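Side-chain contacts in HAT1-interacting factor 1 (Saccharomyces cerevisiae, PDB 4NQ0), which acts as a histone chaperone for H3 and H4 within the nuclear HAT-B complex, with roles in chromatin assembly and telomere silencing: residues 23-28 / 42-47; 195-200 / 210-215; 257-262 / 283-288. All coordinates share one frame; numbering follows the deposited sequence.

Interaction 1 (23-28 / 42-47); sequences ERQVQI and AKRCQQ
Arg44 reaches from one helix to the next and closes its guanidinium side-on around the amide oxygen of Gln25. Two hydrogen bonds make up the polar half of the contact, and both end on the same acceptor: Arg44 NH2 lies 2.8 Å from Gln25 OE1, and Arg44 NE lies 2.9 Å from Gln25 OE1. Amide and guanidinium are nearly coplanar, their planes 20° apart, and OE1 lies close to the guanidinium plane. NH2 comes in the carbonyl plane on a lone pair, whereas NE arrives almost in line with the C=O bond. Because one atom must serve two N-H groups, neither bond is straight, the angles at hydrogen both being near 143°. A glutamine suits this place, since its oxygen can accept both bonds while its amide nitrogen, NE2, makes a weak hydrogen bond with the backbone O of Asp21.

The apolar half is supplied by Ile28, one turn further along the same helix as Gln25. Its CG2 methyl sits over one face of the guanidinium, offset toward the rim and 3.6 Å from Arg44 NE. The other branch ends with Ile28 CD1 3.4 Å from Arg44 NH2. A branched aliphatic chain can thus cover the flat, poorly hydrated face of an arginine while the edge keeps its polar partner. The Arg44 chain is turned about CB-CG (chi2 92°) instead of running extended, and this brings its head in across the glutamine at about a right angle.

The contact lies at the surface between helices 14-34 and 38-51, which follow one another as a helical hairpin. Val26 and Cys45 instead meet helix 61-77, through Leu63 and Phe67 respectively.

Interaction 2 (195-200 / 210-215); sequences HIYFEN and LAQALM
Tyr197 and Gln212 approach from opposite directions, and the amide nitrogen meets the phenol oxygen, within the first predicted TPR repeat of this all-helical, TPR-type fold. Gln212 NE2 donates a hydrogen bond to Tyr197 OH over 3.0 Å, and this is the whole of the touch between the 3-10 turn at 195-198 and segment 210-215 of helix 202-218. The bond is bent, with 140° at hydrogen, and the oxygen sits 19° out of the amide plane. Ring and amide planes are turned 50° from one another. Both side chains are buried, and together they join backbones whose nearest CA atoms, those of Tyr197 and Leu210, are still 11.7 Å apart. Length is what suits the two residue types: a rigid phenol on one side and, on the other, a glutamine extended beyond CG.

The next shell shows why the polar ends remain in place. Tyr197 OH is also hydrogen-bonded to Asp208 OD2, its strongest partner, and to Arg190 NE, so a carboxylate, a guanidinium and an amide converge on one hydroxyl. The amide of Gln212 is held at both ends: NE2 is bonded to the backbone O of Asp208 as well, and OE1 accepts from the backbone N of Arg190. The buried polar atoms therefore find partners, and the rotation of the amide is set by them. The acidic and basic neighbours would probably polarise the phenol O-H.

Further out, the Gln212 side chain packs on Leu189 and on Phe64 of helix 61-77. Residues 195-199 close the region, 80-199, that is important for binding H3-H4 and H2A-H2B. Over one face of the phenol, the preceding residue lays Ile196 CG2 above the ring centre, 3.7 Å from the plane of the Tyr197 ring.

Interaction 3 (257-262 / 283-288); sequences HHYLKA and EFLVCD
Tyr259 turns its CG opposite the carbonyl carbon (chi1 -69°), and this swings the ring alongside the facing helix, where Leu285 crosses it at about a right angle. Leu285 adopts the same first torsion, and its CB comes to rest above the middle of the ring. The result is a CH-pi contact: Leu285 CB lies 3.6 Å from the centroid of the Tyr259 ring and only 6° off the normal. One methyl extends the cover over the CE1 edge of the same face, with Leu285 CD1 3.8 Å from Tyr259 CE1. By the CD2-CE2 edge, still on that face's side, the backbone takes part, Leu285 O being 3.5 Å from Tyr259 CD2.

Val286 packs next to it. Its CG2 methyl fits against the stem of the tyrosine, 3.5 Å from Tyr259 CB. The same methyl meets the end of the next residue, 3.9 Å from Leu260 CD2. A compact beta-branched residue suits this spot, because the backbones are close here: the CA atoms of Tyr259 and Val286 are 5.8 Å apart. The axes of the two short segments approach to 8.9 Å and run nearly antiparallel, at 168°, as neighbouring helices do in a TPR-like stack.

Tyr259 lies in the second predicted TPR repeat, and both segments fall in the region that interacts with the H2A-H2B dimer. The Tyr259 hydroxyl reaches Asp244 OD2 of helix 229-248 in a hydrogen bond, while Arg247 of that helix touches both Tyr259 and Leu285.

No hydrogen bond joins the two segments, so what holds them is burial of apolar surface and close fit, with the CH-pi contact included. Tyrosine serves both needs, offering a broad face to leucine and a polar end to an aspartate on a third helix, which probably limits the movement of the ring.

The three contacts follow one another along the chain without interleaving, and they step along the helical array in the same order. Interactions 1 and 2 have centres about 14 Å apart and touch directly: Phe198, beside Tyr197 in the 3-10 turn, packs on Ala42, Lys43 and Gln46 of helix 38-51. Interaction 3 lies further along, its centre about 22 Å from that of interaction 2 and about 30 Å from that of interaction 1. Helix 229-248 lies between interactions 2 and 3, since it touches Leu210 and Leu214 on one hand and Tyr259 and Leu285 on the other. Packing is thus continuous from the N-terminal hairpin to the segments within the H2A-H2B-interacting region, consistent with a single extended scaffold.

Interaction 1 (23-28 / 42-47)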
loop_
_atom_site.group_PDB
_atom_site.type_symbol
_atom_site.label_atom_id
_atom_site.label_comp_id
_atom_site.label_asym_id
_atom_site.label_seq_id
_atom_site.Cartn_x
_atom_site.Cartn_y
_atom_site.Cartn_z
ATOM N N GLU A 23 -12.307 11.540 15.408
ATOM C CA GLU A 23 -12.936 10.270 15.053
ATOM C C GLU A 23 -14.196 10.465 14.214
ATOM O O GLU A 23 -14.437 9.709 13.284
ATOM C CB GLU A 23 -13.246 9.429 16.302
ATOM C CG GLU A 23 -12.004 8.925 17.044
ATOM C CD GLU A 23 -10.899 8.435 16.103
ATOM O OE1 GLU A 23 -11.168 7.544 15.268
ATOM O OE2 GLU A 23 -9.756 8.948 16.189
ATOM N N ARG A 24 -14.990 11.489 14.510
ATOM C CA ARG A 24 -16.181 11.741 13.706
ATOM C C ARG A 24 -15.788 12.176 12.292
ATOM O O ARG A 24 -16.374 11.725 11.310
ATOM C CB ARG A 24 -17.072 12.789 14.363
ATOM C CG ARG A 24 -18.491 12.816 13.788
ATOM C CD ARG A 24 -19.348 13.914 14.406
ATOM N NE ARG A 24 -19.288 13.891 15.866
ATOM C CZ ARG A 24 -18.675 14.795 16.631
ATOM N NH1 ARG A 24 -18.699 14.652 17.952
ATOM N NH2 ARG A 24 -18.046 15.845 16.104
ATOM N N GLN A 25 -14.776 13.034 12.191
ATOM C CA GLN A 25 -14.293 13.512 10.887
ATOM C C GLN A 25 -13.749 12.389 9.989
ATOM O O GLN A 25 -13.993 12.389 8.779
ATOM C CB GLN A 25 -13.233 14.598 11.074
ATOM C CG GLN A 25 -13.726 15.880 11.765
ATOM C CD GLN A 25 -15.153 16.235 11.399
ATOM O OE1 GLN A 25 -15.475 16.506 10.231
ATOM N NE2 GLN A 25 -16.023 16.225 12.392
ATOM N N VAL A 26 -13.015 11.450 10.583
ATOM C CA VAL A 26 -12.553 10.247 9.884
ATOM C C VAL A 26 -13.742 9.463 9.301
ATOM O O VAL A 26 -13.730 9.090 8.135
ATOM C CB VAL A 26 -11.729 9.328 10.831
ATOM C CG1 VAL A 26 -11.598 7.902 10.255
ATOM C CG2 VAL A 26 -10.366 9.931 11.101
ATOM N N GLN A 27 -14.777 9.246 10.113
ATOM C CA GLN A 27 -15.976 8.534 9.661
ATOM C C GLN A 27 -16.698 9.260 8.522
ATOM O O GLN A 27 -17.156 8.625 7.560
ATOM C CB GLN A 27 -16.939 8.280 10.826
ATOM C CG GLN A 27 -16.444 7.211 11.801
ATOM C CD GLN A 27 -16.166 5.861 11.124
ATOM O OE1 GLN A 27 -17.057 5.247 10.513
ATOM N NE2 GLN A 27 -14.908 5.404 11.219
ATOM N N ILE A 28 -16.794 10.582 8.631
ATOM C CA ILE A 28 -17.401 11.382 7.575
ATOM C C ILE A 28 -16.559 11.292 6.301
ATOM O O ILE A 28 -17.096 11.081 5.214
ATOM C CB ILE A 28 -17.567 12.855 8.007
ATOM C CG1 ILE A 28 -18.620 12.977 9.110
ATOM C CG2 ILE A 28 -17.987 13.721 6.839
ATOM C CD1 ILE A 28 -18.634 14.339 9.773
ATOM N N ALA A 42 -11.126 14.519 0.763
ATOM C CA ALA A 42 -9.794 15.099 0.925
ATOM C C ALA A 42 -9.826 16.410 1.723
ATOM O O ALA A 42 -9.051 16.588 2.683
ATOM C CB ALA A 42 -9.151 15.322 -0.432
ATOM N N LYS A 43 -10.714 17.325 1.329
ATOM C CA LYS A 43 -10.858 18.593 2.043
ATOM C C LYS A 43 -11.178 18.344 3.499
ATOM O O LYS A 43 -10.667 19.018 4.376
ATOM C CB LYS A 43 -11.949 19.483 1.432
ATOM C CG LYS A 43 -11.521 20.184 0.153
ATOM C CD LYS A 43 -12.331 21.461 -0.141
ATOM C CE LYS A 43 -13.569 21.212 -1.015
ATOM N NZ LYS A 43 -13.752 22.282 -2.071
ATOM N N ARG A 44 -12.039 17.375 3.742
ATOM C CA ARG A 44 -12.442 17.037 5.096
ATOM C C ARG A 44 -11.234 16.628 5.941
ATOM O O ARG A 44 -11.112 17.026 7.106
ATOM C CB ARG A 44 -13.437 15.883 5.055
ATOM C CG ARG A 44 -14.245 15.749 6.296
ATOM C CD ARG A 44 -15.518 16.535 6.156
ATOM N NE ARG A 44 -16.141 16.733 7.450
ATOM C CZ ARG A 44 -17.273 17.392 7.639
ATOM N NH1 ARG A 44 -17.935 17.909 6.608
ATOM N NH2 ARG A 44 -17.752 17.524 8.866
ATOM N N CYS A 45 -10.362 15.810 5.353
ATOM C CA CYS A 45 -9.139 15.353 6.023
ATOM C C CYS A 45 -8.185 16.517 6.209
ATOM O O CYS A 45 -7.657 16.718 7.288
ATOM C CB CYS A 45 -8.431 14.255 5.209
ATOM S SG CYS A 45 -9.328 12.689 5.131
ATOM N N GLN A 46 -7.968 17.277 5.136
ATOM C CA GLN A 46 -7.048 18.411 5.169
ATOM C C GLN A 46 -7.412 19.421 6.267
ATOM O O GLN A 46 -6.566 19.805 7.065
ATOM C CB GLN A 46 -7.012 19.109 3.805
ATOM C CG GLN A 46 -6.196 20.391 3.775
ATOM C CD GLN A 46 -7.069 21.626 3.700
ATOM O OE1 GLN A 46 -8.003 21.680 2.892
ATOM N NE2 GLN A 46 -6.768 22.639 4.532
ATOM N N GLN A 47 -8.674 19.836 6.298
ATOM C CA GLN A 47 -9.120 20.838 7.268
ATOM C C GLN A 47 -9.082 20.291 8.690
ATOM O O GLN A 47 -8.756 21.011 9.621
ATOM C CB GLN A 47 -10.525 21.324 6.930
ATOM C CG GLN A 47 -10.604 22.065 5.600
ATOM C CD GLN A 47 -12.020 22.217 5.124
ATOM O OE1 GLN A 47 -12.962 22.127 5.912
ATOM N NE2 GLN A 47 -12.191 22.435 3.830
#

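Interaction 2 (195-200 / 210-215)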
loop_
_atom_site.group_PDB
_atom_site.type_symbol
_atom_site.label_atom_id
_atom_site.label_comp_id
_atom_site.label_asym_id
_atom_site.label_seq_id
_atom_site.Cartn_x
_atom_site.Cartn_y
_atom_site.Cartn_z
ATOM N N HIS A 195 -2.959 21.995 2.965
ATOM C CA HIS A 195 -3.460 22.444 1.674
ATOM C C HIS A 195 -2.445 22.184 0.551
ATOM O O HIS A 195 -2.807 22.170 -0.618
ATOM C CB HIS A 195 -3.825 23.940 1.715
ATOM C CG HIS A 195 -2.651 24.863 1.533
ATOM N ND1 HIS A 195 -1.951 25.409 2.592
ATOM C CD2 HIS A 195 -2.055 25.331 0.408
ATOM C CE1 HIS A 195 -0.975 26.175 2.125
ATOM N NE2 HIS A 195 -1.012 26.139 0.803
ATOM N N ILE A 196 -1.175 22.008 0.916
ATOM C CA ILE A 196 -0.098 21.727 -0.046
ATOM C C ILE A 196 -0.373 20.475 -0.887
ATOM O O ILE A 196 0.079 20.388 -2.029
ATOM C CB ILE A 196 1.281 21.578 0.677
ATOM C CG1 ILE A 196 2.437 21.624 -0.331
ATOM C CG2 ILE A 196 1.340 20.289 1.485
ATOM N N TYR A 197 -1.140 19.531 -0.339
ATOM C CA TYR A 197 -1.415 18.258 -1.020
ATOM C C TYR A 197 -2.495 18.341 -2.106
ATOM O O TYR A 197 -2.772 17.347 -2.786
ATOM C CB TYR A 197 -1.743 17.169 0.006
ATOM C CG TYR A 197 -0.597 16.905 0.969
ATOM C CD1 TYR A 197 0.627 16.447 0.505
ATOM C CD2 TYR A 197 -0.736 17.116 2.330
ATOM C CE1 TYR A 197 1.690 16.224 1.365
ATOM C CE2 TYR A 197 0.316 16.885 3.205
ATOM C CZ TYR A 197 1.522 16.432 2.719
ATOM O OH TYR A 197 2.575 16.198 3.563
ATOM N N PHE A 198 -3.085 19.521 -2.286
ATOM C CA PHE A 198 -3.934 19.780 -3.456
ATOM C C PHE A 198 -3.139 20.417 -4.602
ATOM O O PHE A 198 -3.662 20.585 -5.701
ATOM C CB PHE A 198 -5.120 20.671 -3.072
ATOM C CG PHE A 198 -6.094 20.006 -2.136
ATOM C CD1 PHE A 198 -6.930 18.997 -2.587
ATOM C CD2 PHE A 198 -6.171 20.379 -0.805
ATOM C CE1 PHE A 198 -7.833 18.383 -1.722
ATOM C CE2 PHE A 198 -7.067 19.761 0.060
ATOM C CZ PHE A 198 -7.895 18.774 -0.395
ATOM N N GLU A 199 -1.872 20.738 -4.349
ATOM C CA GLU A 199 -1.047 21.489 -5.300
ATOM C C GLU A 199 -0.077 20.565 -6.017
ATOM O O GLU A 199 0.279 19.503 -5.503
ATOM C CB GLU A 199 -0.216 22.567 -4.587
ATOM C CG GLU A 199 -0.836 23.198 -3.338
ATOM C CD GLU A 199 -1.622 24.457 -3.615
ATOM O OE1 GLU A 199 -1.585 25.353 -2.748
ATOM O OE2 GLU A 199 -2.271 24.554 -4.683
ATOM N N ASN A 200 0.373 20.997 -7.194
ATOM C CA ASN A 200 1.428 20.313 -7.940
ATOM C C ASN A 200 1.093 18.845 -8.230
ATOM O O ASN A 200 0.011 18.543 -8.744
ATOM C CB ASN A 200 2.761 20.449 -7.196
ATOM C CG ASN A 200 3.025 21.859 -6.739
ATOM O OD1 ASN A 200 3.163 22.779 -7.550
ATOM N ND2 ASN A 200 3.094 22.045 -5.426
ATOM N N LEU A 210 0.835 8.890 2.549
ATOM C CA LEU A 210 0.967 7.492 2.969
ATOM C C LEU A 210 2.260 7.244 3.757
ATOM O O LEU A 210 2.251 6.453 4.717
ATOM C CB LEU A 210 0.849 6.547 1.776
ATOM C CG LEU A 210 -0.536 6.468 1.151
ATOM C CD1 LEU A 210 -0.493 5.817 -0.233
ATOM C CD2 LEU A 210 -1.501 5.713 2.077
ATOM N N ALA A 211 3.358 7.925 3.392
ATOM C CA ALA A 211 4.601 7.812 4.172
ATOM C C ALA A 211 4.313 8.163 5.624
ATOM O O ALA A 211 4.798 7.509 6.546
ATOM C CB ALA A 211 5.729 8.712 3.605
ATOM N N GLN A 212 3.483 9.180 5.823
ATOM C CA GLN A 212 3.080 9.574 7.164
ATOM C C GLN A 212 2.102 8.595 7.817
ATOM O O GLN A 212 2.134 8.412 9.028
ATOM C CB GLN A 212 2.517 10.996 7.142
ATOM C CG GLN A 212 3.574 12.033 6.720
ATOM C CD GLN A 212 2.987 13.392 6.471
ATOM O OE1 GLN A 212 2.778 14.158 7.407
ATOM N NE2 GLN A 212 2.727 13.715 5.199
ATOM N N ALA A 213 1.226 7.969 7.037
ATOM C CA ALA A 213 0.409 6.867 7.581
ATOM C C ALA A 213 1.293 5.751 8.151
ATOM O O ALA A 213 1.036 5.245 9.257
ATOM C CB ALA A 213 -0.535 6.313 6.533
ATOM N N LEU A 214 2.334 5.391 7.399
ATOM C CA LEU A 214 3.281 4.359 7.810
ATOM C C LEU A 214 3.954 4.756 9.099
ATOM O O LEU A 214 4.077 3.963 10.018
ATOM C CB LEU A 214 4.385 4.165 6.767
ATOM C CG LEU A 214 4.115 3.326 5.532
ATOM C CD1 LEU A 214 5.334 3.413 4.618
ATOM C CD2 LEU A 214 3.808 1.871 5.900
ATOM N N MET A 215 4.436 5.990 9.118
ATOM C CA MET A 215 5.077 6.569 10.290
ATOM C C MET A 215 4.202 6.370 11.523
ATOM O O MET A 215 4.676 5.912 12.561
ATOM C CB MET A 215 5.346 8.055 10.009
ATOM C CG MET A 215 5.689 8.957 11.174
ATOM S SD MET A 215 5.557 10.696 10.649
ATOM C CE MET A 215 6.659 10.735 9.229
#

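Interaction 3 (257-262 / 283-288)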
loop_
_atom_site.group_PDB
_atom_site.type_symbol
_atom_site.label_atom_id
_atom_site.label_comp_id
_atom_site.label_asym_id
_atom_site.label_seq_id
_atom_site.Cartn_x
_atom_site.Cartn_y
_atom_site.Cartn_z
ATOM N N HIS A 257 8.560 -2.988 -5.566
ATOM C CA HIS A 257 9.225 -3.003 -4.276
ATOM C C HIS A 257 8.221 -2.869 -3.124
ATOM O O HIS A 257 8.336 -3.557 -2.105
ATOM C CB HIS A 257 10.281 -1.904 -4.207
ATOM C CG HIS A 257 10.742 -1.603 -2.820
ATOM N ND1 HIS A 257 11.588 -2.438 -2.118
ATOM C CD2 HIS A 257 10.461 -0.568 -1.992
ATOM C CE1 HIS A 257 11.818 -1.922 -0.923
ATOM N NE2 HIS A 257 11.145 -0.788 -0.821
ATOM N N HIS A 258 7.226 -2.004 -3.289
ATOM C CA HIS A 258 6.204 -1.829 -2.248
ATOM C C HIS A 258 5.234 -2.993 -2.140
ATOM O O HIS A 258 4.865 -3.388 -1.030
ATOM C CB HIS A 258 5.491 -0.493 -2.401
ATOM C CG HIS A 258 6.318 0.657 -1.928
ATOM N ND1 HIS A 258 6.506 1.803 -2.670
ATOM C CD2 HIS A 258 7.060 0.808 -0.805
ATOM C CE1 HIS A 258 7.304 2.623 -2.005
ATOM N NE2 HIS A 258 7.659 2.040 -0.873
ATOM N N TYR A 259 4.827 -3.553 -3.271
ATOM C CA TYR A 259 4.016 -4.788 -3.256
ATOM C C TYR A 259 4.730 -5.937 -2.520
ATOM O O TYR A 259 4.115 -6.697 -1.757
ATOM C CB TYR A 259 3.680 -5.233 -4.671
ATOM C CG TYR A 259 2.716 -4.351 -5.446
ATOM C CD1 TYR A 259 1.646 -3.705 -4.827
ATOM C CD2 TYR A 259 2.847 -4.211 -6.820
ATOM C CE1 TYR A 259 0.757 -2.906 -5.554
ATOM C CE2 TYR A 259 1.964 -3.437 -7.556
ATOM C CZ TYR A 259 0.917 -2.790 -6.924
ATOM O OH TYR A 259 0.043 -2.027 -7.658
ATOM N N LEU A 260 6.034 -6.063 -2.756
ATOM C CA LEU A 260 6.848 -7.037 -2.036
ATOM C C LEU A 260 6.957 -6.752 -0.546
ATOM O O LEU A 260 7.049 -7.692 0.245
ATOM C CB LEU A 260 8.257 -7.112 -2.618
ATOM C CG LEU A 260 8.379 -7.757 -4.009
ATOM C CD1 LEU A 260 9.760 -7.470 -4.549
ATOM C CD2 LEU A 260 8.112 -9.250 -3.973
ATOM N N LYS A 261 7.006 -5.477 -0.172
ATOM C CA LYS A 261 6.995 -5.097 1.242
ATOM C C LYS A 261 5.655 -5.455 1.876
ATOM O O LYS A 261 5.617 -5.956 2.994
ATOM C CB LYS A 261 7.259 -3.592 1.426
ATOM C CG LYS A 261 8.684 -3.164 1.118
ATOM C CD LYS A 261 9.580 -3.056 2.350
ATOM C CE LYS A 261 9.165 -1.900 3.245
ATOM N NZ LYS A 261 10.277 -1.000 3.653
ATOM N N ALA A 262 4.564 -5.208 1.156
ATOM C CA ALA A 262 3.230 -5.524 1.656
ATOM C C ALA A 262 3.132 -7.025 1.892
ATOM O O ALA A 262 2.697 -7.472 2.945
ATOM C CB ALA A 262 2.152 -5.070 0.667
ATOM N N GLU A 283 0.974 -11.080 -4.387
ATOM C CA GLU A 283 1.748 -11.864 -5.354
ATOM C C GLU A 283 1.356 -11.526 -6.775
ATOM O O GLU A 283 2.222 -11.367 -7.627
ATOM C CB GLU A 283 1.572 -13.361 -5.144
ATOM C CG GLU A 283 2.102 -13.886 -3.819
ATOM C CD GLU A 283 3.590 -14.200 -3.826
ATOM O OE1 GLU A 283 4.301 -13.772 -4.771
ATOM O OE2 GLU A 283 4.036 -14.880 -2.861
ATOM N N PHE A 284 0.058 -11.400 -7.043
ATOM C CA PHE A 284 -0.387 -11.080 -8.408
ATOM C C PHE A 284 0.009 -9.664 -8.812
ATOM O O PHE A 284 0.426 -9.425 -9.962
ATOM C CB PHE A 284 -1.899 -11.266 -8.564
ATOM C CG PHE A 284 -2.439 -10.730 -9.863
ATOM C CD1 PHE A 284 -2.236 -11.415 -11.050
ATOM C CD2 PHE A 284 -3.126 -9.530 -9.897
ATOM C CE1 PHE A 284 -2.705 -10.909 -12.257
ATOM C CE2 PHE A 284 -3.613 -9.017 -11.096
ATOM C CZ PHE A 284 -3.399 -9.711 -12.278
ATOM N N LEU A 285 -0.135 -8.714 -7.888
ATOM C CA LEU A 285 0.202 -7.317 -8.200
ATOM C C LEU A 285 1.686 -7.156 -8.528
ATOM O O LEU A 285 2.045 -6.395 -9.419
ATOM C CB LEU A 285 -0.223 -6.384 -7.058
ATOM C CG LEU A 285 -1.732 -6.213 -6.851
ATOM C CD1 LEU A 285 -2.022 -5.515 -5.510
ATOM C CD2 LEU A 285 -2.389 -5.449 -8.002
ATOM N N VAL A 286 2.536 -7.882 -7.816
ATOM C CA VAL A 286 3.962 -7.969 -8.138
ATOM C C VAL A 286 4.176 -8.364 -9.602
ATOM O O VAL A 286 4.904 -7.687 -10.327
ATOM C CB VAL A 286 4.684 -8.973 -7.217
ATOM C CG1 VAL A 286 6.054 -9.381 -7.798
ATOM C CG2 VAL A 286 4.832 -8.391 -5.800
ATOM N N CYS A 287 3.516 -9.439 -10.033
ATOM C CA CYS A 287 3.629 -9.928 -11.409
ATOM C C CYS A 287 3.090 -8.948 -12.437
ATOM O O CYS A 287 3.680 -8.782 -13.513
ATOM C CB CYS A 287 2.909 -11.275 -11.557
ATOM S SG CYS A 287 3.682 -12.553 -10.551
ATOM N N ASP A 288 1.973 -8.305 -12.111
ATOM C CA ASP A 288 1.360 -7.357 -13.022
ATOM C C ASP A 288 2.253 -6.130 -13.245
ATOM O O ASP A 288 2.343 -5.635 -14.358
ATOM C CB ASP A 288 -0.021 -6.917 -12.529
ATOM C CG ASP A 288 -0.931 -6.503 -13.672
ATOM O OD1 ASP A 288 -1.317 -7.385 -14.463
ATOM O OD2 ASP A 288 -1.252 -5.302 -13.781
#